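Local structure of Glyoxalase/bleomycin resistance protein/dioxygenase (Alicyclobacillus acidocaldarius subsp. acidocaldarius, 3RRI) at residues L31-A36 with D46-Q51; R69-T74 with N121-K126; I107-T112 with Y127-R132. The protein probably acts as a metal-dependent dioxygenase or related enzyme of the glyoxalase/bleomycin resistance superfamily, although its substrate and reaction are not established. All blocks are in the same frame, centred on the assembly; numbering follows the deposited sequence.

Interaction 1. Residues L31-A36 with D46-Q51; sequences LGCKLA and DFFGDQ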
loop_
_atom_site.group_PDB
_atom_site.type_symbol
_atom_site.label_atom_id
_atom_site.label_comp_id
_atom_site.label_asym_id
_atom_site.label_seq_id
_atom_site.Cartn_x
_atom_site.Cartn_y
_atom_site.Cartn_z
ATOM N N LEU A 31 -18.657 2.484 -22.357
ATOM C CA LEU A 31 -18.435 2.603 -20.913
ATOM C C LEU A 31 -16.938 2.761 -20.506
ATOM O O LEU A 31 -16.606 3.215 -19.402
ATOM C CB LEU A 31 -19.093 1.448 -20.137
ATOM C CG LEU A 31 -19.261 1.581 -18.623
ATOM C CD1 LEU A 31 -20.190 2.757 -18.220
ATOM C CD2 LEU A 31 -19.796 0.276 -18.059
ATOM N N GLY A 32 -16.029 2.367 -21.408
ATOM C CA GLY A 32 -14.617 2.539 -21.178
ATOM C C GLY A 32 -13.944 1.404 -20.437
ATOM O O GLY A 32 -12.838 1.567 -20.001
ATOM N N CYS A 33 -14.617 0.266 -20.307
ATOM C CA CYS A 33 -13.980 -0.940 -19.758
ATOM C C CYS A 33 -12.968 -1.462 -20.769
ATOM O O CYS A 33 -12.964 -1.078 -21.949
ATOM C CB CYS A 33 -15.028 -1.999 -19.445
ATOM S SG CYS A 33 -16.254 -1.423 -18.269
ATOM N N LYS A 34 -12.072 -2.339 -20.322
ATOM C CA LYS A 34 -11.044 -2.839 -21.180
ATOM C C LYS A 34 -11.399 -4.261 -21.567
ATOM O O LYS A 34 -11.949 -4.992 -20.762
ATOM C CB LYS A 34 -9.722 -2.858 -20.473
ATOM C CG LYS A 34 -9.191 -1.514 -20.030
ATOM C CD LYS A 34 -7.959 -1.682 -19.128
ATOM C CE LYS A 34 -7.910 -0.619 -18.010
ATOM N NZ LYS A 34 -6.992 -1.081 -16.912
ATOM N N LEU A 35 -11.134 -4.611 -22.809
ATOM C CA LEU A 35 -11.450 -5.953 -23.302
ATOM C C LEU A 35 -10.259 -6.827 -22.951
ATOM O O LEU A 35 -9.151 -6.462 -23.255
ATOM C CB LEU A 35 -11.635 -5.994 -24.805
ATOM C CG LEU A 35 -11.878 -7.361 -25.451
ATOM C CD1 LEU A 35 -13.171 -8.005 -24.992
ATOM C CD2 LEU A 35 -11.818 -7.257 -26.998
ATOM N N ALA A 36 -10.531 -7.964 -22.305
ATOM C CA ALA A 36 -9.479 -8.947 -21.952
ATOM C C ALA A 36 -9.507 -10.091 -22.943
ATOM O O ALA A 36 -8.746 -10.087 -23.879
ATOM C CB ALA A 36 -9.662 -9.452 -20.558
ATOM N N ASP A 46 -12.262 -6.188 -18.084
ATOM C CA ASP A 46 -11.753 -5.558 -16.888
ATOM C C ASP A 46 -12.762 -4.416 -16.665
ATOM O O ASP A 46 -12.767 -3.388 -17.381
ATOM C CB ASP A 46 -10.309 -5.083 -17.089
ATOM C CG ASP A 46 -9.818 -4.134 -16.031
ATOM O OD1 ASP A 46 -10.616 -3.669 -15.186
ATOM O OD2 ASP A 46 -8.579 -3.847 -16.036
ATOM N N PHE A 47 -13.642 -4.667 -15.702
ATOM C CA PHE A 47 -14.765 -3.800 -15.373
ATOM C C PHE A 47 -14.368 -3.064 -14.082
ATOM O O PHE A 47 -14.567 -3.557 -12.961
ATOM C CB PHE A 47 -16.025 -4.653 -15.213
ATOM C CG PHE A 47 -17.236 -3.875 -14.765
ATOM C CD1 PHE A 47 -18.074 -3.312 -15.701
ATOM C CD2 PHE A 47 -17.578 -3.806 -13.432
ATOM C CE1 PHE A 47 -19.216 -2.622 -15.284
ATOM C CE2 PHE A 47 -18.713 -3.148 -12.993
ATOM C CZ PHE A 47 -19.534 -2.532 -13.940
ATOM N N PHE A 48 -13.750 -1.879 -14.225
ATOM C CA PHE A 48 -13.307 -1.067 -13.084
ATOM C C PHE A 48 -12.376 -1.827 -12.139
ATOM O O PHE A 48 -12.296 -1.548 -10.947
ATOM C CB PHE A 48 -14.514 -0.499 -12.306
ATOM C CG PHE A 48 -15.416 0.366 -13.131
ATOM C CD1 PHE A 48 -15.242 1.734 -13.125
ATOM C CD2 PHE A 48 -16.411 -0.164 -13.926
ATOM C CE1 PHE A 48 -16.080 2.546 -13.910
ATOM C CE2 PHE A 48 -17.253 0.659 -14.703
ATOM C CZ PHE A 48 -17.072 2.020 -14.658
ATOM N N GLY A 49 -11.647 -2.789 -12.707
ATOM C CA GLY A 49 -10.662 -3.556 -11.943
ATOM C C GLY A 49 -11.170 -4.904 -11.462
ATOM O O GLY A 49 -10.372 -5.705 -10.961
ATOM N N ASP A 50 -12.469 -5.136 -11.563
ATOM C CA ASP A 50 -13.076 -6.474 -11.310
ATOM C C ASP A 50 -13.313 -7.132 -12.681
ATOM O O ASP A 50 -13.014 -6.545 -13.731
ATOM C CB ASP A 50 -14.318 -6.333 -10.462
ATOM C CG ASP A 50 -13.976 -5.936 -9.053
ATOM O OD1 ASP A 50 -13.252 -6.663 -8.372
ATOM O OD2 ASP A 50 -14.398 -4.876 -8.571
ATOM N N GLN A 51 -13.742 -8.408 -12.708
ATOM C CA GLN A 51 -13.975 -9.082 -13.964
ATOM C C GLN A 51 -15.475 -9.209 -14.250
ATOM O O GLN A 51 -16.227 -9.727 -13.420
ATOM C CB GLN A 51 -13.348 -10.504 -13.955
ATOM C CG GLN A 51 -13.492 -11.168 -15.309
ATOM C CD GLN A 51 -13.275 -12.685 -15.284
ATOM O OE1 GLN A 51 -13.771 -13.396 -14.415
ATOM N NE2 GLN A 51 -12.578 -13.164 -16.288
HETATM O O HOH W 1 -9.731 -1.073 -14.797
#
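The carboxylate of Asp46 is gripped at both oxygens, and Lys34 reaches it across the strand pair. Asp46 OD1 accepts from Gly49 N at 2.8 Å, nearly along its C-O axis, an Asx motif over the type I' turn from Phe47 to Asp50. Water 1 also donates to Asp46 OD1, at 2.8 Å. Lys34 NZ forms a salt bridge with Asp46 OD2 at 3.3 Å, with only a weak hydrogen bond. The two side chains lie side by side and point the same way. Lys34 NZ has its stronger partner in Asp46 of the second subunit, which makes the charge pairing reciprocal across that interface, where Leu35 also makes backbone bonds. The backbones are tied by Asp46 N to Lys34 O at 2.9 Å and by Lys34 N to Asp46 O at 3.2 Å. Cys33 SG lies anti to its carbonyl carbon (chi1 -59°) and meets Phe47 CD1 obliquely at 3.7 Å. Leu31 CD2 touches Phe47 CE1 at 4.1 Å and reaches the edge of the Phe48 ring. The arrangement is an antiparallel beta hairpin of the vicinal oxygen chelate fold, strand 34-39 with 42-47, the former outermost in its sheet within this chain.

Interaction 2. Residues R69-T74 with N121-K126; sequences RHFGIT and NLLEFK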
loop_
_atom_site.group_PDB
_atom_site.type_symbol
_atom_site.label_atom_id
_atom_site.label_comp_id
_atom_site.label_asym_id
_atom_site.label_seq_id
_atom_site.Cartn_x
_atom_site.Cartn_y
_atom_site.Cartn_z
ATOM N N ARG A 69 -32.097 -7.957 -9.232
ATOM C CA ARG A 69 -30.777 -8.081 -9.872
ATOM C C ARG A 69 -30.250 -6.779 -10.490
ATOM O O ARG A 69 -30.900 -6.154 -11.344
ATOM C CB ARG A 69 -30.799 -9.140 -10.988
ATOM C CG ARG A 69 -31.063 -10.576 -10.468
ATOM C CD ARG A 69 -30.795 -11.570 -11.516
ATOM N NE ARG A 69 -31.055 -12.951 -11.089
ATOM C CZ ARG A 69 -30.220 -13.686 -10.359
ATOM N NH1 ARG A 69 -29.077 -13.166 -9.909
ATOM N NH2 ARG A 69 -30.541 -14.929 -10.030
ATOM N N HIS A 70 -29.037 -6.428 -10.075
ATOM C CA HIS A 70 -28.244 -5.348 -10.635
ATOM C C HIS A 70 -26.842 -5.422 -10.055
ATOM O O HIS A 70 -26.625 -6.164 -9.094
ATOM C CB HIS A 70 -28.871 -3.954 -10.371
ATOM C CG HIS A 70 -29.252 -3.678 -8.950
ATOM N ND1 HIS A 70 -30.557 -3.768 -8.523
ATOM C CD2 HIS A 70 -28.541 -3.205 -7.887
ATOM C CE1 HIS A 70 -30.623 -3.401 -7.254
ATOM N NE2 HIS A 70 -29.418 -3.054 -6.844
ATOM N N PHE A 71 -25.892 -4.709 -10.647
ATOM C CA PHE A 71 -24.511 -4.746 -10.178
ATOM C C PHE A 71 -23.826 -3.443 -10.492
ATOM O O PHE A 71 -24.311 -2.676 -11.350
ATOM C CB PHE A 71 -23.735 -5.895 -10.856
ATOM C CG PHE A 71 -23.552 -5.722 -12.336
ATOM C CD1 PHE A 71 -22.362 -5.198 -12.868
ATOM C CD2 PHE A 71 -24.557 -6.121 -13.209
ATOM C CE1 PHE A 71 -22.183 -5.057 -14.259
ATOM C CE2 PHE A 71 -24.409 -5.981 -14.590
ATOM C CZ PHE A 71 -23.209 -5.431 -15.118
ATOM N N GLY A 72 -22.677 -3.227 -9.903
ATOM C CA GLY A 72 -21.864 -2.104 -10.260
ATOM C C GLY A 72 -20.795 -1.854 -9.260
ATOM O O GLY A 72 -20.341 -2.789 -8.569
ATOM N N ILE A 73 -20.357 -0.609 -9.186
ATOM C CA ILE A 73 -19.263 -0.181 -8.327
ATOM C C ILE A 73 -19.742 0.884 -7.370
ATOM O O ILE A 73 -20.496 1.783 -7.780
ATOM C CB ILE A 73 -18.059 0.355 -9.127
ATOM C CG1 ILE A 73 -17.642 -0.635 -10.224
ATOM C CG2 ILE A 73 -16.928 0.736 -8.188
ATOM C CD1 ILE A 73 -17.106 -2.048 -9.711
ATOM N N THR A 74 -19.294 0.818 -6.130
ATOM C CA THR A 74 -19.472 1.890 -5.144
ATOM C C THR A 74 -18.133 2.566 -4.969
ATOM O O THR A 74 -17.127 1.943 -4.659
ATOM C CB THR A 74 -20.008 1.351 -3.835
ATOM O OG1 THR A 74 -21.227 0.665 -4.090
ATOM C CG2 THR A 74 -20.179 2.439 -2.745
ATOM N N ASN A 121 -29.519 -5.832 -18.622
ATOM C CA ASN A 121 -28.817 -5.863 -17.344
ATOM C C ASN A 121 -28.693 -4.469 -16.759
ATOM O O ASN A 121 -28.370 -3.514 -17.499
ATOM C CB ASN A 121 -27.417 -6.449 -17.508
ATOM C CG ASN A 121 -27.463 -7.909 -17.894
ATOM O OD1 ASN A 121 -27.890 -8.740 -17.103
ATOM N ND2 ASN A 121 -27.072 -8.198 -19.107
ATOM N N LEU A 122 -28.956 -4.353 -15.468
ATOM C CA LEU A 122 -28.929 -3.060 -14.777
ATOM C C LEU A 122 -27.598 -2.864 -14.025
ATOM O O LEU A 122 -27.227 -3.700 -13.183
ATOM C CB LEU A 122 -30.091 -2.924 -13.816
ATOM C CG LEU A 122 -31.515 -2.854 -14.413
ATOM C CD1 LEU A 122 -32.526 -2.760 -13.293
ATOM C CD2 LEU A 122 -31.702 -1.695 -15.438
ATOM N N LEU A 123 -26.908 -1.764 -14.342
ATOM C CA LEU A 123 -25.677 -1.348 -13.705
ATOM C C LEU A 123 -26.017 -0.225 -12.758
ATOM O O LEU A 123 -26.552 0.799 -13.202
ATOM C CB LEU A 123 -24.689 -0.836 -14.725
ATOM C CG LEU A 123 -24.045 -1.862 -15.674
ATOM C CD1 LEU A 123 -25.067 -2.378 -16.637
ATOM C CD2 LEU A 123 -22.845 -1.248 -16.381
ATOM N N GLU A 124 -25.693 -0.384 -11.485
ATOM C CA GLU A 124 -25.874 0.697 -10.522
ATOM C C GLU A 124 -24.532 1.174 -9.994
ATOM O O GLU A 124 -23.683 0.367 -9.600
ATOM C CB GLU A 124 -26.745 0.286 -9.350
ATOM C CG GLU A 124 -26.996 1.463 -8.395
ATOM C CD GLU A 124 -27.661 1.106 -7.074
ATOM O OE1 GLU A 124 -27.590 -0.074 -6.641
ATOM O OE2 GLU A 124 -28.263 2.034 -6.455
ATOM N N PHE A 125 -24.314 2.487 -9.987
ATOM C CA PHE A 125 -23.123 3.083 -9.417
ATOM C C PHE A 125 -23.526 3.934 -8.255
ATOM O O PHE A 125 -24.567 4.595 -8.338
ATOM C CB PHE A 125 -22.335 3.861 -10.469
ATOM C CG PHE A 125 -21.898 2.995 -11.600
ATOM C CD1 PHE A 125 -20.735 2.223 -11.459
ATOM C CD2 PHE A 125 -22.644 2.856 -12.737
ATOM C CE1 PHE A 125 -20.327 1.363 -12.470
ATOM C CE2 PHE A 125 -22.222 1.999 -13.749
ATOM C CZ PHE A 125 -21.067 1.238 -13.601
ATOM N N LYS A 126 -22.753 3.891 -7.177
ATOM C CA LYS A 126 -23.129 4.524 -5.932
ATOM C C LYS A 126 -21.967 5.311 -5.322
ATOM O O LYS A 126 -20.808 5.023 -5.558
ATOM C CB LYS A 126 -23.572 3.481 -4.882
ATOM C CG LYS A 126 -24.770 2.644 -5.243
ATOM C CD LYS A 126 -25.327 1.869 -4.029
ATOM C CE LYS A 126 -24.560 0.526 -3.857
ATOM N NZ LYS A 126 -25.251 -0.376 -2.843
HETATM O O HOH W 2 -30.044 -6.643 -14.047
#
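His70 and Phe71 both hold CG between the backbone N and the carbonyl carbon (chi1 50° and 66°), and each ring runs beside a side chain of strand 122-126. His70 lies alongside Glu124, whose CG is anti to its backbone N. Their flat groups are nearly perpendicular, with planes 86° apart, and Glu124 OE1 approaches His70 CD2 obliquely at 3.5 Å. The polar bonds of these groups go outside the pair: His70 ND1 to Met66 O and Glu124 OE2 to Thr112 OG1. Phe71 lies alongside Leu123, and its CZ meets Leu123 CG at 3.7 Å. The two strands run parallel. This joins the first and last strands of the second sheet, as in the beta modules of the vicinal oxygen chelate fold. Phe71 N donates to Leu122 O at 3.0 Å, and Glu124 N donates to Phe71 O at 2.7 Å. Lys126 N bonds to Ile73 O at 3.1 Å. The backbones come close at Gly72, whose CA makes a C-H contact with Glu124 O at 3.1 Å. Water 2 links Arg69 O to Leu122 N. Ile73 CB packs obliquely on Phe125 CD1 at 4.0 Å. Thr74 OG1 touches Lys126 CE at 3.3 Å, while Lys126 NZ bonds to Tyr128 OH. Residues 70-74 also pair antiparallel with a strand of the third subunit.

Interaction 3. Residues I107-T112 with Y127-R132; sequences IEEHET and YYFDDR. With ACT (acetate ion), chain D.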
loop_
_atom_site.group_PDB
_atom_site.type_symbol
_atom_site.label_atom_id
_atom_site.label_comp_id
_atom_site.label_asym_id
_atom_site.label_seq_id
_atom_site.Cartn_x
_atom_site.Cartn_y
_atom_site.Cartn_z
ATOM N N ILE A 107 -28.094 8.076 7.753
ATOM C CA ILE A 107 -26.654 7.959 7.775
ATOM C C ILE A 107 -26.154 7.215 6.526
ATOM O O ILE A 107 -25.107 7.585 5.972
ATOM C CB ILE A 107 -26.172 7.310 9.076
ATOM C CG1 ILE A 107 -26.495 8.253 10.262
ATOM C CG2 ILE A 107 -24.677 7.012 9.010
ATOM C CD1 ILE A 107 -25.769 9.594 10.205
ATOM N N GLU A 108 -26.926 6.229 6.057
ATOM C CA GLU A 108 -26.529 5.406 4.890
ATOM C C GLU A 108 -26.989 5.965 3.533
ATOM O O GLU A 108 -27.005 5.236 2.529
ATOM C CB GLU A 108 -27.019 3.957 5.036
ATOM C CG GLU A 108 -28.514 3.781 5.230
ATOM C CD GLU A 108 -28.914 3.625 6.713
ATOM O OE1 GLU A 108 -28.675 4.585 7.495
ATOM O OE2 GLU A 108 -29.491 2.543 7.082
ATOM N N GLU A 109 -27.339 7.255 3.499
ATOM C CA GLU A 109 -27.644 7.931 2.267
ATOM C C GLU A 109 -26.554 7.769 1.222
ATOM O O GLU A 109 -25.360 7.923 1.516
ATOM C CB GLU A 109 -27.802 9.447 2.508
ATOM C CG GLU A 109 -28.177 10.191 1.217
ATOM C CD GLU A 109 -28.762 11.576 1.430
ATOM O OE1 GLU A 109 -28.759 12.078 2.571
ATOM O OE2 GLU A 109 -29.235 12.147 0.419
ATOM N N HIS A 110 -26.965 7.512 -0.019
ATOM C CA HIS A 110 -26.006 7.475 -1.115
ATOM C C HIS A 110 -26.581 8.056 -2.415
ATOM O O HIS A 110 -27.795 7.957 -2.632
ATOM C CB HIS A 110 -25.537 6.031 -1.347
ATOM C CG HIS A 110 -26.641 5.011 -1.405
ATOM N ND1 HIS A 110 -27.254 4.495 -0.278
ATOM C CD2 HIS A 110 -27.173 4.342 -2.456
ATOM C CE1 HIS A 110 -28.133 3.575 -0.637
ATOM N NE2 HIS A 110 -28.087 3.447 -1.955
ATOM N N GLU A 111 -25.719 8.677 -3.241
ATOM C CA GLU A 111 -26.084 9.050 -4.602
ATOM C C GLU A 111 -26.018 7.815 -5.450
ATOM O O GLU A 111 -25.141 6.965 -5.237
ATOM C CB GLU A 111 -25.152 10.119 -5.162
ATOM C CG GLU A 111 -25.126 11.452 -4.393
ATOM C CD GLU A 111 -24.832 12.693 -5.255
ATOM O OE1 GLU A 111 -24.698 13.783 -4.672
ATOM O OE2 GLU A 111 -24.745 12.612 -6.490
ATOM N N THR A 112 -26.899 7.719 -6.447
ATOM C CA THR A 112 -27.000 6.529 -7.273
ATOM C C THR A 112 -27.433 6.921 -8.690
ATOM O O THR A 112 -28.184 7.896 -8.865
ATOM C CB THR A 112 -28.056 5.585 -6.677
ATOM O OG1 THR A 112 -28.199 4.428 -7.485
ATOM C CG2 THR A 112 -29.394 6.283 -6.646
ATOM N N TYR A 127 -22.316 6.314 -4.531
ATOM C CA TYR A 127 -21.397 6.997 -3.666
ATOM C C TYR A 127 -22.071 7.242 -2.320
ATOM O O TYR A 127 -23.135 7.882 -2.274
ATOM C CB TYR A 127 -20.969 8.345 -4.285
ATOM C CG TYR A 127 -20.253 9.220 -3.319
ATOM C CD1 TYR A 127 -18.920 9.012 -3.035
ATOM C CD2 TYR A 127 -20.923 10.252 -2.627
ATOM C CE1 TYR A 127 -18.250 9.779 -2.156
ATOM C CE2 TYR A 127 -20.246 11.020 -1.716
ATOM C CZ TYR A 127 -18.913 10.772 -1.466
ATOM O OH TYR A 127 -18.205 11.534 -0.557
ATOM N N TYR A 128 -21.471 6.769 -1.216
ATOM C CA TYR A 128 -22.002 6.934 0.123
ATOM C C TYR A 128 -21.346 8.122 0.804
ATOM O O TYR A 128 -20.125 8.292 0.776
ATOM C CB TYR A 128 -21.788 5.654 0.996
ATOM C CG TYR A 128 -22.696 4.502 0.623
ATOM C CD1 TYR A 128 -23.853 4.257 1.331
ATOM C CD2 TYR A 128 -22.367 3.656 -0.436
ATOM C CE1 TYR A 128 -24.696 3.212 0.993
ATOM C CE2 TYR A 128 -23.200 2.584 -0.797
ATOM C CZ TYR A 128 -24.352 2.353 -0.067
ATOM O OH TYR A 128 -25.153 1.292 -0.439
ATOM N N PHE A 129 -22.178 8.930 1.470
ATOM C CA PHE A 129 -21.716 10.106 2.195
ATOM C C PHE A 129 -20.877 9.759 3.434
ATOM O O PHE A 129 -19.930 10.471 3.784
ATOM C CB PHE A 129 -22.917 11.020 2.487
ATOM C CG PHE A 129 -23.507 11.608 1.238
ATOM C CD1 PHE A 129 -22.880 12.662 0.618
ATOM C CD2 PHE A 129 -24.604 11.035 0.619
ATOM C CE1 PHE A 129 -23.380 13.186 -0.575
ATOM C CE2 PHE A 129 -25.099 11.540 -0.588
ATOM C CZ PHE A 129 -24.486 12.621 -1.169
ATOM N N ASP A 130 -21.171 8.599 4.036
ATOM C CA ASP A 130 -20.348 8.020 5.117
ATOM C C ASP A 130 -19.797 6.713 4.555
ATOM O O ASP A 130 -20.552 5.776 4.279
ATOM C CB ASP A 130 -21.190 7.812 6.366
ATOM C CG ASP A 130 -20.415 7.201 7.528
ATOM O OD1 ASP A 130 -19.388 6.560 7.260
ATOM O OD2 ASP A 130 -20.840 7.384 8.684
ATOM N N ASP A 131 -18.472 6.693 4.353
ATOM C CA ASP A 131 -17.807 5.505 3.751
ATOM C C ASP A 131 -17.944 4.204 4.505
ATOM O O ASP A 131 -17.847 3.144 3.880
ATOM C CB ASP A 131 -16.340 5.767 3.314
ATOM C CG ASP A 131 -15.385 6.091 4.455
ATOM O OD1 ASP A 131 -15.756 6.015 5.635
ATOM O OD2 ASP A 131 -14.209 6.423 4.130
ATOM N N ARG A 132 -18.229 4.233 5.798
ATOM C CA ARG A 132 -18.560 3.010 6.514
ATOM C C ARG A 132 -19.819 2.329 6.009
ATOM O O ARG A 132 -19.981 1.103 6.210
ATOM C CB ARG A 132 -18.661 3.246 8.015
ATOM C CG ARG A 132 -17.309 3.373 8.667
ATOM C CD ARG A 132 -17.408 3.626 10.150
ATOM N NE ARG A 132 -17.900 2.468 10.904
ATOM C CZ ARG A 132 -18.970 2.432 11.716
ATOM N NH1 ARG A 132 -19.751 3.492 11.928
ATOM N NH2 ARG A 132 -19.263 1.312 12.338
HETATM C C ACT D . -27.945 -0.476 0.393
HETATM O O ACT D . -27.412 0.614 0.779
HETATM O OXT ACT D . -27.457 -1.055 -0.616
HETATM C CH3 ACT D . -29.107 -1.063 1.127
HETATM O O HOH W 3 -23.736 7.083 3.566
#
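Ile107 touches Asp130 through CG2, which lies 3.9 Å from Asp130 OD2. Its carbonyl O also accepts from water 3, which donates to Glu109 O and accepts from Asp130 N. This one water joins the segments where direct strand pairing has ended. Glu108 O takes the ring N-H of His110 ND1 at 2.9 Å, almost straight and in the imidazole plane, which fixes the rotation of that ring. Glu109 accepts a weak bond at its O from Phe129 N, at 3.3 Å. Its CG packs on Phe129 CD2 at 3.7 Å, while its carboxylate turns to Gly105 and Arg101. His110 CG lies between the backbone N and the carbonyl carbon (chi1 47°), which sets the side chain alongside Tyr128. His110 CB sits over the face of the Tyr128 ring, 3.7 Å from the centroid. The two ring planes are 35° apart, and Tyr128 OH lies above the centre of the imidazole. Tyr128 OH donates to acetate O at 2.7 Å. The acetate probably came from the crystallisation liquor and is also held by Arg37 of the third subunit. Glu111 N bonds to Tyr127 O at 2.9 Å, and Tyr127 N returns a bond to Glu111 O at 3.0 Å. Glu111 CG also reaches Phe129 CZ. The arrangement is the open end of an antiparallel beta hairpin, strands 110-116 and 122-128, with the acetate bound beside the third subunit.

Overall arrangement
All three contacts are largely buried, but interaction 2 lies nearest the centre of the chain and interaction 3 farthest out. Interactions 2 and 3 share strand 122-128, which pairs in parallel with 70-74 and antiparallel with 110-116. They touch through Glu124 and Thr112 and through Thr74 and Tyr128. Interaction 1 belongs to the other sheet and meets interaction 2 by apolar packing: Phe47 on Phe71 and Ile73, and Leu31 on Leu123. It does not touch interaction 3, whose nearest atoms are about 12 Å away. Chemistry follows place. Interaction 1 combines a charged pair with a hydrophobic patch, interaction 2 is mostly backbone bonds and tight packing, and interaction 3 adds the His110-Tyr128 aromatic pair and bound acetate.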